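Local coordinates for Serine/threonine-protein acetyltransferase HopZ1a (Pseudomonas syringae pv. syringae, PDB 5KLP) that acetylates serine, threonine and lysine residues of host proteins, tubulin among them, once inside plant cells, with inositol hexakisphosphate as its cofactor, at residues A[186-191]-A[327-332]; A[193-198]-A[261-266]. The protein carries 10 engineered substitutions. All coordinates share one frame; numbering follows the deposited sequence.

Interaction 1 (A[186-191]-A[327-332]); sequences SDDCVM and GFRLQE. With IHP (inositol hexakisphosphate), chain D.
At the N-terminal end of helix 189-202, whose first residue is the catalytic C189, D188 and M191 meet R329 and F328 of the C-terminal helix 324-340. D188 and R329 form a buried salt bridge: NH1 of R329 gives a hydrogen bond to OD1 of D188 at 3.1 Å, with an N-H...O angle of 159°. OD1 lies in the guanidinium plane but is approached on its anti side, with the carboxylate and guanidinium planes 46° apart. NH1 carries the bond; any share of NH2 is weak and goes to the same OD1, so one carboxylate oxygen faces the guanidinium. R329 leaves its helix with CG anti to the backbone N (chi1 -179°) and bends at chi3, which brings the guanidinium round to D188. M191 crosses the arginine chain at about a right angle; its CG is 3.6 Å from NH1 of R329, and its selenium rests 3.8 Å from CA of R329. The same selenium, in this selenomethionine, makes an oblique Met-aromatic contact with F328, 5.0 Å from the ring centroid. CE2 of F328 also approaches the carbonyl O of M191 at 3.4 Å. On the cofactor side, NE2 of Q331 hydrogen-bonds both OE2 of E332, at 2.9 Å, and O42 of inositol hexakisphosphate, at 3.0 Å. Further salt bridges tie R329 to D326 and D65, and D188 to R51. The buried charges thus belong to a network of acidic and basic groups, in which D188, D326 and D65 probably offset the closeness of R51 to R329 and keep D188 and R329 ionised beside the apolar M191-F328 packing.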
# COMPACT_ATOMS: atom_id res chain seq x y z
N SER A 186 -5.41 10.60 1.27
CA SER A 186 -4.45 9.96 2.15
C SER A 186 -5.13 9.41 3.41
O SER A 186 -4.48 8.89 4.30
CB SER A 186 -3.32 10.92 2.51
OG SER A 186 -2.45 11.07 1.39
N ASP A 187 -6.46 9.48 3.45
CA ASP A 187 -7.19 9.03 4.64
C ASP A 187 -7.19 7.51 4.83
O ASP A 187 -7.37 7.02 5.96
CB ASP A 187 -8.66 9.48 4.58
CG ASP A 187 -8.80 10.97 4.34
OD1 ASP A 187 -7.86 11.73 4.66
OD2 ASP A 187 -9.88 11.38 3.85
N ASP A 188 -6.99 6.76 3.75
CA ASP A 188 -7.03 5.30 3.81
C ASP A 188 -5.67 4.64 3.60
O ASP A 188 -5.60 3.44 3.37
CB ASP A 188 -8.03 4.75 2.78
CG ASP A 188 -9.46 5.25 3.02
OD1 ASP A 188 -10.02 5.03 4.11
OD2 ASP A 188 -10.01 5.88 2.10
N CYS A 189 -4.60 5.41 3.73
CA CYS A 189 -3.29 4.93 3.33
C CYS A 189 -2.82 3.75 4.16
O CYS A 189 -2.07 2.90 3.67
CB CYS A 189 -2.28 6.08 3.40
SG CYS A 189 -2.29 7.08 1.88
N VAL A 190 -3.27 3.65 5.41
CA VAL A 190 -2.92 2.49 6.20
C VAL A 190 -3.53 1.23 5.59
O VAL A 190 -2.87 0.20 5.54
CB VAL A 190 -3.39 2.62 7.65
CG1 VAL A 190 -3.05 1.37 8.42
CG2 VAL A 190 -2.75 3.84 8.32
N MSE A 191 -4.78 1.31 5.14
CA MSE A 191 -5.45 0.15 4.55
C MSE A 191 -4.80 -0.22 3.21
O MSE A 191 -4.62 -1.41 2.92
CB MSE A 191 -6.95 0.43 4.37
CG MSE A 191 -7.75 0.36 5.68
SE MSE A 191 -7.48 -1.38 6.60
CE MSE A 191 -6.34 -0.75 8.08
N GLY A 327 -14.26 -1.68 2.07
CA GLY A 327 -14.61 -3.09 2.17
C GLY A 327 -13.44 -3.92 2.69
O GLY A 327 -13.63 -4.83 3.50
N PHE A 328 -12.24 -3.60 2.22
CA PHE A 328 -11.05 -4.29 2.71
C PHE A 328 -10.89 -4.08 4.23
O PHE A 328 -10.53 -5.01 4.95
CB PHE A 328 -9.79 -3.81 1.96
CG PHE A 328 -8.51 -4.39 2.49
CD1 PHE A 328 -8.21 -5.73 2.31
CD2 PHE A 328 -7.63 -3.60 3.22
CE1 PHE A 328 -7.04 -6.28 2.83
CE2 PHE A 328 -6.47 -4.14 3.75
CZ PHE A 328 -6.17 -5.48 3.55
N ARG A 329 -11.18 -2.87 4.71
CA ARG A 329 -11.07 -2.61 6.15
C ARG A 329 -12.03 -3.49 6.95
O ARG A 329 -11.65 -4.02 7.98
CB ARG A 329 -11.32 -1.13 6.46
CG ARG A 329 -11.18 -0.77 7.96
CD ARG A 329 -11.08 0.75 8.13
NE ARG A 329 -11.85 1.38 7.08
CZ ARG A 329 -11.42 2.33 6.27
NH1 ARG A 329 -10.21 2.87 6.38
NH2 ARG A 329 -12.24 2.77 5.34
N LEU A 330 -13.27 -3.63 6.47
CA LEU A 330 -14.25 -4.50 7.10
C LEU A 330 -13.75 -5.94 7.14
O LEU A 330 -13.92 -6.65 8.13
CB LEU A 330 -15.58 -4.42 6.34
CG LEU A 330 -16.20 -3.01 6.23
CD1 LEU A 330 -17.53 -3.05 5.50
CD2 LEU A 330 -16.38 -2.38 7.61
N GLN A 331 -13.13 -6.37 6.05
CA GLN A 331 -12.55 -7.71 5.95
C GLN A 331 -11.47 -7.93 7.00
O GLN A 331 -11.41 -8.99 7.65
CB GLN A 331 -11.98 -7.94 4.56
CG GLN A 331 -11.06 -9.12 4.45
CD GLN A 331 -10.39 -9.19 3.09
OE1 GLN A 331 -11.01 -9.57 2.09
NE2 GLN A 331 -9.12 -8.79 3.04
N GLU A 332 -10.61 -6.93 7.18
CA GLU A 332 -9.50 -7.05 8.13
C GLU A 332 -9.98 -7.09 9.58
O GLU A 332 -9.48 -7.87 10.39
CB GLU A 332 -8.52 -5.91 7.93
CG GLU A 332 -7.85 -5.98 6.58
CD GLU A 332 -7.28 -7.36 6.32
OE1 GLU A 332 -6.20 -7.65 6.88
OE2 GLU A 332 -7.92 -8.15 5.58
C1 IHP D . -9.45 -12.80 0.32
C2 IHP D . -9.04 -11.30 -0.03
C3 IHP D . -10.01 -10.31 -0.79
C4 IHP D . -11.39 -10.98 -1.25
C5 IHP D . -11.44 -12.49 -1.38
C6 IHP D . -10.98 -13.02 -0.03
O11 IHP D . -8.64 -13.69 -0.21
P1 IHP D . -7.68 -14.88 0.51
O21 IHP D . -6.35 -14.98 -0.23
O31 IHP D . -8.39 -16.24 0.40
O41 IHP D . -7.37 -14.66 1.98
O12 IHP D . -7.77 -11.19 -0.54
P2 IHP D . -6.65 -10.33 0.39
O22 IHP D . -6.50 -11.00 1.77
O32 IHP D . -5.27 -10.20 -0.25
O42 IHP D . -7.23 -8.92 0.67
O13 IHP D . -9.36 -9.87 -1.78
P3 IHP D . -8.81 -8.36 -2.30
O23 IHP D . -7.87 -7.57 -1.40
O33 IHP D . -8.02 -8.94 -3.47
O43 IHP D . -9.92 -7.44 -2.80
O14 IHP D . -11.86 -10.42 -2.38
P4 IHP D . -13.00 -9.27 -2.38
O24 IHP D . -12.42 -7.90 -2.03
O34 IHP D . -13.73 -9.19 -3.74
O44 IHP D . -14.08 -9.58 -1.33
O15 IHP D . -10.87 -13.03 -2.47
P5 IHP D . -11.75 -13.80 -3.71
O25 IHP D . -13.25 -13.51 -3.58
O35 IHP D . -11.30 -13.27 -5.11
O45 IHP D . -11.57 -15.32 -3.70
O16 IHP D . -11.31 -14.30 0.12
P6 IHP D . -11.76 -14.99 1.53
O26 IHP D . -12.58 -14.01 2.36
O36 IHP D . -12.60 -16.26 1.29
O46 IHP D . -10.53 -15.41 2.34

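Interaction 2 (A[193-198]-A[261-266]); sequences SLNYAI and YKHGAS. With IHP (inositol hexakisphosphate), chain D.
H263 meets N195 in the wall of the inositol hexakisphosphate pocket, and its imidazole can be followed outward from a CB that points toward helix 189-202. With CG anti to its own carbonyl carbon, the ring extends toward the ligand. ND1 is hydrogen-bonded to the hydroxyl of S324, while CE1 passes 3.2 Å from the phosphate oxygen O43. CD2 lies 3.5 Å from CG of N195, whose OD1 sits at the ring edge, in plane. At the tip, NE2 of H263 gives a hydrogen bond to O23 of the cofactor at 3.0 Å, with an angle of 159° and the oxygen in the ring plane.

The site is the allosteric cofactor pocket of this YopJ-family acetyltransferase, here lined by helix 189-202 and by the loop leading to helix 267-274. ND2 of N195 donates to the same O23, also at 3.0 Å but less straight, at 143°. The amide and imidazole planes stand 86° apart; although ND2 of N195 is 3.2 Å from NE2 of H263, the angle is too poor for a hydrogen bond, and the shared phosphate oxygen joins the two groups. K262, the preceding residue, sends NZ to O33 of that phosphate at 2.7 Å, its chain bent at chi3, and the ammonium also bonds the carbonyl O of V285. From the helix, CG2 of I198 comes within 3.3 Å of O32 on a neighbouring phosphate.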
# COMPACT_ATOMS: atom_id res chain seq x y z
N SER A 193 -1.70 0.34 2.41
CA SER A 193 -0.39 -0.20 2.75
C SER A 193 -0.48 -1.63 3.27
O SER A 193 0.35 -2.47 2.94
CB SER A 193 0.31 0.71 3.78
OG SER A 193 0.57 2.00 3.23
N LEU A 194 -1.48 -1.89 4.12
CA LEU A 194 -1.70 -3.24 4.64
C LEU A 194 -2.06 -4.18 3.49
O LEU A 194 -1.51 -5.28 3.37
CB LEU A 194 -2.78 -3.25 5.73
CG LEU A 194 -3.20 -4.62 6.26
CD1 LEU A 194 -1.99 -5.35 6.83
CD2 LEU A 194 -4.31 -4.51 7.32
N ASN A 195 -2.99 -3.75 2.65
CA ASN A 195 -3.37 -4.58 1.51
C ASN A 195 -2.17 -4.84 0.61
O ASN A 195 -1.98 -5.95 0.12
CB ASN A 195 -4.49 -3.92 0.69
CG ASN A 195 -4.96 -4.81 -0.46
OD1 ASN A 195 -4.47 -4.71 -1.57
ND2 ASN A 195 -5.90 -5.70 -0.17
N TYR A 196 -1.36 -3.81 0.42
CA TYR A 196 -0.19 -3.91 -0.44
C TYR A 196 0.84 -4.90 0.09
O TYR A 196 1.48 -5.62 -0.68
CB TYR A 196 0.43 -2.53 -0.62
CG TYR A 196 -0.22 -1.70 -1.72
CD1 TYR A 196 -1.44 -2.09 -2.29
CD2 TYR A 196 0.41 -0.56 -2.22
CE1 TYR A 196 -2.03 -1.35 -3.30
CE2 TYR A 196 -0.17 0.18 -3.25
CZ TYR A 196 -1.38 -0.22 -3.79
OH TYR A 196 -1.93 0.53 -4.80
N ALA A 197 0.99 -4.94 1.41
CA ALA A 197 1.91 -5.90 2.04
C ALA A 197 1.46 -7.32 1.73
O ALA A 197 2.27 -8.16 1.33
CB ALA A 197 1.97 -5.69 3.56
N ILE A 198 0.17 -7.58 1.90
CA ILE A 198 -0.39 -8.90 1.59
C ILE A 198 -0.19 -9.23 0.10
O ILE A 198 0.16 -10.37 -0.24
CB ILE A 198 -1.89 -8.98 1.93
CG1 ILE A 198 -2.11 -8.71 3.42
CG2 ILE A 198 -2.45 -10.37 1.54
CD1 ILE A 198 -3.57 -8.58 3.82
N TYR A 261 -4.26 -2.60 -7.94
CA TYR A 261 -5.24 -1.60 -8.37
C TYR A 261 -6.67 -1.99 -8.04
O TYR A 261 -7.60 -1.24 -8.34
CB TYR A 261 -5.07 -1.30 -9.87
CG TYR A 261 -3.87 -0.41 -10.10
CD1 TYR A 261 -3.97 0.96 -9.94
CD2 TYR A 261 -2.61 -0.95 -10.37
CE1 TYR A 261 -2.87 1.79 -10.09
CE2 TYR A 261 -1.50 -0.13 -10.52
CZ TYR A 261 -1.64 1.24 -10.39
OH TYR A 261 -0.55 2.06 -10.53
N LYS A 262 -6.85 -3.14 -7.41
CA LYS A 262 -8.19 -3.62 -7.07
C LYS A 262 -9.00 -2.67 -6.17
O LYS A 262 -10.23 -2.64 -6.23
CB LYS A 262 -8.09 -5.00 -6.40
CG LYS A 262 -7.72 -6.13 -7.32
CD LYS A 262 -7.77 -7.47 -6.62
CE LYS A 262 -9.22 -7.93 -6.37
NZ LYS A 262 -9.29 -9.32 -5.81
N HIS A 263 -8.31 -1.92 -5.31
CA HIS A 263 -9.01 -1.00 -4.39
C HIS A 263 -8.90 0.46 -4.82
O HIS A 263 -9.17 1.36 -4.02
CB HIS A 263 -8.46 -1.18 -2.97
CG HIS A 263 -8.65 -2.57 -2.46
ND1 HIS A 263 -9.89 -3.11 -2.23
CD2 HIS A 263 -7.76 -3.56 -2.22
CE1 HIS A 263 -9.76 -4.36 -1.83
NE2 HIS A 263 -8.48 -4.66 -1.81
N GLY A 264 -8.50 0.67 -6.07
CA GLY A 264 -8.41 1.99 -6.64
C GLY A 264 -9.75 2.69 -6.55
O GLY A 264 -10.79 2.11 -6.87
N ALA A 265 -9.73 3.94 -6.11
CA ALA A 265 -10.97 4.69 -5.94
C ALA A 265 -11.58 5.07 -7.28
O ALA A 265 -12.79 5.05 -7.45
CB ALA A 265 -10.73 5.93 -5.09
N SER A 266 -10.73 5.39 -8.25
CA SER A 266 -11.20 6.03 -9.48
C SER A 266 -11.71 5.05 -10.55
O SER A 266 -10.99 4.17 -11.03
CB SER A 266 -10.08 6.89 -10.08
OG SER A 266 -10.46 7.39 -11.35
C1 IHP D . -9.45 -12.80 0.32
C2 IHP D . -9.04 -11.30 -0.03
C3 IHP D . -10.01 -10.31 -0.79
C4 IHP D . -11.39 -10.98 -1.25
C5 IHP D . -11.44 -12.49 -1.38
C6 IHP D . -10.98 -13.02 -0.03
O11 IHP D . -8.64 -13.69 -0.21
P1 IHP D . -7.68 -14.88 0.51
O21 IHP D . -6.35 -14.98 -0.23
O31 IHP D . -8.39 -16.24 0.40
O41 IHP D . -7.37 -14.66 1.98
O12 IHP D . -7.77 -11.19 -0.54
P2 IHP D . -6.65 -10.33 0.39
O22 IHP D . -6.50 -11.00 1.77
O32 IHP D . -5.27 -10.20 -0.25
O42 IHP D . -7.23 -8.92 0.67
O13 IHP D . -9.36 -9.87 -1.78
P3 IHP D . -8.81 -8.36 -2.30
O23 IHP D . -7.87 -7.57 -1.40
O33 IHP D . -8.02 -8.94 -3.47
O43 IHP D . -9.92 -7.44 -2.80
O14 IHP D . -11.86 -10.42 -2.38
P4 IHP D . -13.00 -9.27 -2.38
O24 IHP D . -12.42 -7.90 -2.03
O34 IHP D . -13.73 -9.19 -3.74
O44 IHP D . -14.08 -9.58 -1.33
O15 IHP D . -10.87 -13.03 -2.47
P5 IHP D . -11.75 -13.80 -3.71
O25 IHP D . -13.25 -13.51 -3.58
O35 IHP D . -11.30 -13.27 -5.11
O45 IHP D . -11.57 -15.32 -3.70
O16 IHP D . -11.31 -14.30 0.12
P6 IHP D . -11.76 -14.99 1.53
O26 IHP D . -12.58 -14.01 2.36
O36 IHP D . -12.60 -16.26 1.29
O46 IHP D . -10.53 -15.41 2.34

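Interactions 1 and 2 share helix 189-202, using its first turn and then the next two, and their centres lie about 8 Å apart. F328 packs between them: its CE1 is 3.3 Å from ND2 of N195, its CB is 3.8 Å from CE1 of H263, and its CZ is 4.1 Å from CD1 of I198. Both contacts also reach the cofactor, and their hydrogen bonds go to different phosphates: Q331 binds O42 of one, which I198 also touches, whereas N195, K262 and H263 grip another. Because the catalytic C189 begins the helix that both contacts hold, this geometry is consistent with cofactor binding being coupled to the active site.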